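Local structure of endoglycosidase (Bacteroides thetaiotaomicron, 6Q64) at residues I173-E178 and S221-P226; S259-V264 and T299-E304. The protein probably hydrolyses glycosidic bonds of complex N-glycans, as a TIM-barrel endoglycosidase of glycoside hydrolase family 18. The protein carries 1 engineered substitution. All coordinates share one frame; numbering follows the deposited sequence.

Contact 1: I173-E178 and S221-P226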
loop_
_atom_site.group_PDB
_atom_site.type_symbol
_atom_site.label_atom_id
_atom_site.label_comp_id
_atom_site.label_asym_id
_atom_site.label_seq_id
_atom_site.Cartn_x
_atom_site.Cartn_y
_atom_site.Cartn_z
ATOM N N ILE A 173 15.543 -7.854 -3.377
ATOM C CA ILE A 173 14.374 -6.945 -3.350
ATOM C C ILE A 173 14.878 -5.588 -2.849
ATOM O O ILE A 173 14.712 -4.617 -3.592
ATOM C CB ILE A 173 13.254 -7.557 -2.506
ATOM C CG1 ILE A 173 12.823 -8.903 -3.102
ATOM C CG2 ILE A 173 12.113 -6.565 -2.366
ATOM C CD1 ILE A 173 11.436 -9.368 -2.700
ATOM N N CYS A 174 15.549 -5.541 -1.696
ATOM C CA CYS A 174 16.079 -4.289 -1.091
ATOM C C CYS A 174 17.031 -3.626 -2.070
ATOM O O CYS A 174 16.857 -2.447 -2.351
ATOM C CB CYS A 174 16.826 -4.513 0.214
ATOM S SG CYS A 174 15.736 -5.036 1.563
ATOM N N ASP A 175 18.011 -4.361 -2.569
ATOM C CA ASP A 175 18.862 -3.861 -3.672
ATOM C C ASP A 175 17.983 -3.002 -4.563
ATOM O O ASP A 175 18.232 -1.788 -4.650
ATOM C CB ASP A 175 19.409 -4.983 -4.555
ATOM C CG ASP A 175 20.612 -5.669 -3.954
ATOM O OD1 ASP A 175 21.094 -5.188 -2.884
ATOM O OD2 ASP A 175 21.057 -6.667 -4.558
ATOM N N SER A 176 16.976 -3.645 -5.157
ATOM C CA SER A 176 16.260 -3.160 -6.361
ATOM C C SER A 176 15.389 -1.959 -5.958
ATOM O O SER A 176 15.211 -1.068 -6.785
ATOM C CB SER A 176 15.529 -4.301 -7.045
ATOM O OG SER A 176 14.172 -3.988 -7.276
ATOM N N ILE A 177 14.984 -1.892 -4.692
ATOM C CA ILE A 177 14.284 -0.727 -4.076
ATOM C C ILE A 177 15.279 0.423 -3.908
ATOM O O ILE A 177 14.875 1.566 -4.177
ATOM C CB ILE A 177 13.637 -1.120 -2.726
ATOM C CG1 ILE A 177 12.289 -1.805 -2.950
ATOM C CG2 ILE A 177 13.510 0.063 -1.770
ATOM C CD1 ILE A 177 11.820 -2.604 -1.775
ATOM N N GLU A 178 16.493 0.149 -3.412
ATOM C CA GLU A 178 17.495 1.197 -3.061
ATOM C C GLU A 178 17.992 1.830 -4.367
ATOM O O GLU A 178 18.322 3.037 -4.365
ATOM C CB GLU A 178 18.640 0.612 -2.223
ATOM C CG GLU A 178 18.180 0.001 -0.897
ATOM C CD GLU A 178 19.282 -0.399 0.083
ATOM O OE1 GLU A 178 19.087 -1.354 0.887
ATOM O OE2 GLU A 178 20.326 0.266 0.064
ATOM N N SER A 221 12.983 -6.054 7.005
ATOM C CA SER A 221 12.976 -5.071 8.123
ATOM C C SER A 221 14.408 -4.644 8.453
ATOM O O SER A 221 14.638 -3.430 8.557
ATOM C CB SER A 221 12.248 -5.529 9.370
ATOM O OG SER A 221 11.033 -4.788 9.525
ATOM N N ALA A 222 15.341 -5.586 8.586
ATOM C CA ALA A 222 16.703 -5.291 9.095
ATOM C C ALA A 222 17.278 -4.189 8.221
ATOM O O ALA A 222 18.001 -3.309 8.730
ATOM C CB ALA A 222 17.586 -6.520 9.068
ATOM N N ARG A 223 16.930 -4.255 6.939
ATOM C CA ARG A 223 17.573 -3.416 5.910
ATOM C C ARG A 223 16.796 -2.115 5.754
ATOM O O ARG A 223 17.394 -1.041 5.943
ATOM C CB ARG A 223 17.718 -4.160 4.584
ATOM C CG ARG A 223 18.981 -3.720 3.867
ATOM C CD ARG A 223 19.442 -4.664 2.794
ATOM N NE ARG A 223 19.868 -3.878 1.648
ATOM C CZ ARG A 223 20.279 -4.395 0.499
ATOM N NH1 ARG A 223 20.633 -3.598 -0.499
ATOM N NH2 ARG A 223 20.334 -5.709 0.352
ATOM N N LEU A 224 15.510 -2.186 5.456
ATOM C CA LEU A 224 14.817 -0.967 4.996
ATOM C C LEU A 224 14.122 -0.262 6.171
ATOM O O LEU A 224 13.725 0.911 6.005
ATOM C CB LEU A 224 13.947 -1.308 3.776
ATOM C CG LEU A 224 12.935 -2.425 3.931
ATOM C CD1 LEU A 224 12.018 -2.050 5.038
ATOM C CD2 LEU A 224 12.157 -2.676 2.647
ATOM N N ARG A 225 14.096 -0.839 7.370
ATOM C CA ARG A 225 13.561 -0.050 8.517
ATOM C C ARG A 225 14.544 1.044 8.947
ATOM O O ARG A 225 14.167 2.200 9.109
ATOM C CB ARG A 225 13.147 -0.898 9.722
ATOM C CG ARG A 225 12.414 -0.048 10.752
ATOM C CD ARG A 225 11.557 -0.814 11.716
ATOM N NE ARG A 225 10.245 -1.091 11.178
ATOM C CZ ARG A 225 9.334 -1.796 11.818
ATOM N NH1 ARG A 225 9.621 -2.322 12.987
ATOM N NH2 ARG A 225 8.149 -2.026 11.292
ATOM N N PRO A 226 15.830 0.747 9.213
ATOM C CA PRO A 226 16.746 1.818 9.598
ATOM C C PRO A 226 16.923 2.846 8.463
ATOM O O PRO A 226 17.488 3.875 8.712
ATOM C CB PRO A 226 18.056 1.100 9.990
ATOM C CG PRO A 226 17.933 -0.321 9.420
ATOM C CD PRO A 226 16.455 -0.585 9.189
#

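Contact 2: S259-V264 and T299-E304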
loop_
_atom_site.group_PDB
_atom_site.type_symbol
_atom_site.label_atom_id
_atom_site.label_comp_id
_atom_site.label_asym_id
_atom_site.label_seq_id
_atom_site.Cartn_x
_atom_site.Cartn_y
_atom_site.Cartn_z
ATOM N N SER A 259 -20.339 -6.795 2.027
ATOM C CA SER A 259 -21.585 -6.040 1.762
ATOM C C SER A 259 -22.137 -5.345 3.011
ATOM O O SER A 259 -23.267 -4.799 2.891
ATOM C CB SER A 259 -22.599 -6.953 1.096
ATOM O OG SER A 259 -23.548 -7.504 1.999
ATOM N N SER A 260 -21.410 -5.366 4.151
ATOM C CA SER A 260 -21.850 -4.866 5.500
ATOM C C SER A 260 -20.663 -4.431 6.361
ATOM O O SER A 260 -19.588 -5.045 6.265
ATOM C CB SER A 260 -22.642 -5.892 6.256
ATOM O OG SER A 260 -21.794 -6.905 6.787
ATOM N N THR A 261 -20.855 -3.403 7.186
ATOM C CA THR A 261 -19.800 -2.889 8.094
ATOM C C THR A 261 -19.270 -4.064 8.900
ATOM O O THR A 261 -18.053 -4.288 8.949
ATOM C CB THR A 261 -20.284 -1.819 9.081
ATOM O OG1 THR A 261 -20.824 -0.688 8.391
ATOM C CG2 THR A 261 -19.157 -1.332 9.963
ATOM N N SER A 262 -20.174 -4.829 9.484
ATOM C CA SER A 262 -19.749 -5.795 10.517
ATOM C C SER A 262 -19.063 -6.981 9.828
ATOM O O SER A 262 -18.077 -7.475 10.381
ATOM C CB SER A 262 -20.863 -6.093 11.498
ATOM O OG SER A 262 -21.559 -7.247 11.124
ATOM N N SER A 263 -19.388 -7.279 8.576
ATOM C CA SER A 263 -18.643 -8.298 7.783
ATOM C C SER A 263 -17.228 -7.808 7.449
ATOM O O SER A 263 -16.342 -8.662 7.234
ATOM C CB SER A 263 -19.380 -8.745 6.551
ATOM O OG SER A 263 -19.439 -7.715 5.577
ATOM N N VAL A 264 -16.979 -6.502 7.480
ATOM C CA VAL A 264 -15.616 -5.954 7.201
ATOM C C VAL A 264 -14.789 -6.032 8.481
ATOM O O VAL A 264 -13.646 -6.484 8.415
ATOM C CB VAL A 264 -15.678 -4.510 6.672
ATOM C CG1 VAL A 264 -14.301 -3.930 6.373
ATOM C CG2 VAL A 264 -16.549 -4.445 5.442
ATOM N N THR A 299 -24.377 -1.991 2.722
ATOM C CA THR A 299 -25.109 -1.479 3.907
ATOM C C THR A 299 -24.098 -1.047 4.961
ATOM O O THR A 299 -23.309 -1.903 5.390
ATOM C CB THR A 299 -26.069 -2.510 4.495
ATOM O OG1 THR A 299 -26.571 -3.253 3.376
ATOM C CG2 THR A 299 -27.133 -1.838 5.340
ATOM N N SER A 300 -24.109 0.247 5.290
ATOM C CA SER A 300 -23.243 0.880 6.313
ATOM C C SER A 300 -23.975 0.853 7.642
ATOM O O SER A 300 -25.202 0.910 7.650
ATOM C CB SER A 300 -22.865 2.307 5.963
ATOM O OG SER A 300 -22.061 2.897 6.979
ATOM N N VAL A 301 -23.190 0.898 8.702
ATOM C CA VAL A 301 -23.637 0.995 10.121
ATOM C C VAL A 301 -24.013 2.459 10.403
ATOM O O VAL A 301 -24.447 2.800 11.512
ATOM C CB VAL A 301 -22.496 0.441 11.004
ATOM C CG1 VAL A 301 -21.448 1.504 11.294
ATOM C CG2 VAL A 301 -23.018 -0.215 12.255
ATOM N N ARG A 302 -23.780 3.316 9.419
ATOM C CA ARG A 302 -24.196 4.738 9.453
ATOM C C ARG A 302 -25.387 4.868 8.521
ATOM O O ARG A 302 -25.246 4.786 7.311
ATOM C CB ARG A 302 -23.017 5.620 9.057
ATOM C CG ARG A 302 -21.736 5.296 9.808
ATOM C CD ARG A 302 -20.880 6.520 9.831
ATOM N NE ARG A 302 -19.581 6.383 10.468
ATOM C CZ ARG A 302 -19.247 6.906 11.652
ATOM N NH1 ARG A 302 -20.118 7.577 12.380
ATOM N NH2 ARG A 302 -18.011 6.794 12.088
ATOM N N PRO A 303 -26.615 4.986 9.049
ATOM C CA PRO A 303 -27.787 4.947 8.180
ATOM C C PRO A 303 -27.675 6.054 7.120
ATOM O O PRO A 303 -27.888 5.764 5.982
ATOM C CB PRO A 303 -28.965 5.114 9.151
ATOM C CG PRO A 303 -28.347 5.722 10.411
ATOM C CD PRO A 303 -26.937 5.182 10.471
ATOM N N GLU A 304 -27.242 7.255 7.500
ATOM C CA GLU A 304 -27.201 8.426 6.585
ATOM C C GLU A 304 -26.307 8.147 5.365
ATOM O O GLU A 304 -26.609 8.658 4.293
ATOM C CB GLU A 304 -26.818 9.695 7.349
ATOM C CG GLU A 304 -25.377 9.789 7.748
ATOM C CD GLU A 304 -25.039 9.123 9.072
ATOM O OE1 GLU A 304 -23.925 9.391 9.531
ATOM O OE2 GLU A 304 -25.871 8.319 9.636
#

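Contact 1: I173-E178 and S221-P226
Arg223 reaches across from helix 211-224 and lays its guanidinium over Cys174, while Asp175 and Glu178 of helix 162-179 take hold of its nitrogens. Cys174 CB lies 3.3 Å above the guanidinium plane, over its centre, and Cys174 SG rests beside the base of the same side chain, 3.7 Å from Arg223 CB. The two acids approach differently. Asp175 OD1 sits nearly in the guanidinium plane and accepts from Arg223 NH1 at 2.9 Å through its anti lone pair; a weak bond from NH2 goes to the same oxygen. Bent at chi3 (138°), the Arg223 chain brings NE within 2.7 Å of Glu178 OE1, which accepts on its syn side, with the donor out of the carboxylate plane, and takes a weak second bond from NH1. Both carboxylates are steeply turned against the guanidinium, by 67° for Asp175 and 83° for Glu178. Asn171, one turn before Cys174, accepts from NH2 and helps to fix the group's rotation.

On the buried side of this network the contact turns apolar: Leu224 CD2 comes within 4.4 Å of Cys174 SG and equally of Ile177 CD1. The exposed acids thus lie outward and the buried side chains inward, where Ile177 also packs on Phe185 of strand 184-189. The contact joins two successive outer helices of the TIM barrel, 162-179 and 211-224, beside the strand that runs between them in the chain.

Contact 2: S259-V264 and T299-E304
Ser260 and Thr299 form a single backbone bridge, in which Thr299 N donates to Ser259 O at 3.0 Å and Thr261 N makes a weak, longer bond to Thr299 O. Ser260 CA adds a CH···O contact to Thr299 O, 3.3 Å away. Beyond the bridge the side chain of Thr261 carries the contact. With Thr261 OG1 anti to its carbonyl carbon (chi1 -59°), the hydroxyl is placed to accept from Val301 N at 2.9 Å, and it also bonds to Asp315 OD2. Thr261 CG2 lies 3.9 Å from Val301 CG1, the two side chains crossing at about a right angle. An alanine at Thr261 would probably leave Val301 N and Asp315 without their shared hydroxyl partner and open a gap beside the valine. Ser300 points its CB away from segment 259-264, and Ser300 OG accepts from Arg302 N at 3.0 Å, closing an ST turn; Asp315 binds this hydroxyl too, through OD1. One carboxylate thus ties both sides of the contact together. On the other segment Ser260 occupies the N-cap position, and Ser260 O accepts from Ser263 OG at 2.8 Å, within the first turn.

The bridge thereby fastens the start of helix 261-268, which follows strand 251-254 of the barrel, to the loop between helices 286-289 and 311-317, with Asp315 of the latter helix bonded to hydroxyls of both segments.

Both contacts are partly buried, but contact 1 lies nearer the middle of the chain, its centre 16 Å from the chain's centre against 24 Å for contact 2. They share no helix or strand and stand on opposite sides of that centre, with nearest atoms about 22 Å apart. Contact 1 joins two helices chiefly through side chains, which make all its bonds between the segments, with charged groups on the exposed side and apolar ones toward the barrel strands. Contact 2 instead joins a helix start to an irregular loop, and relies on main-chain groups and neutral hydroxyls, backed by an acid from a third element. Both segments of contact 1 precede those of contact 2 in the sequence.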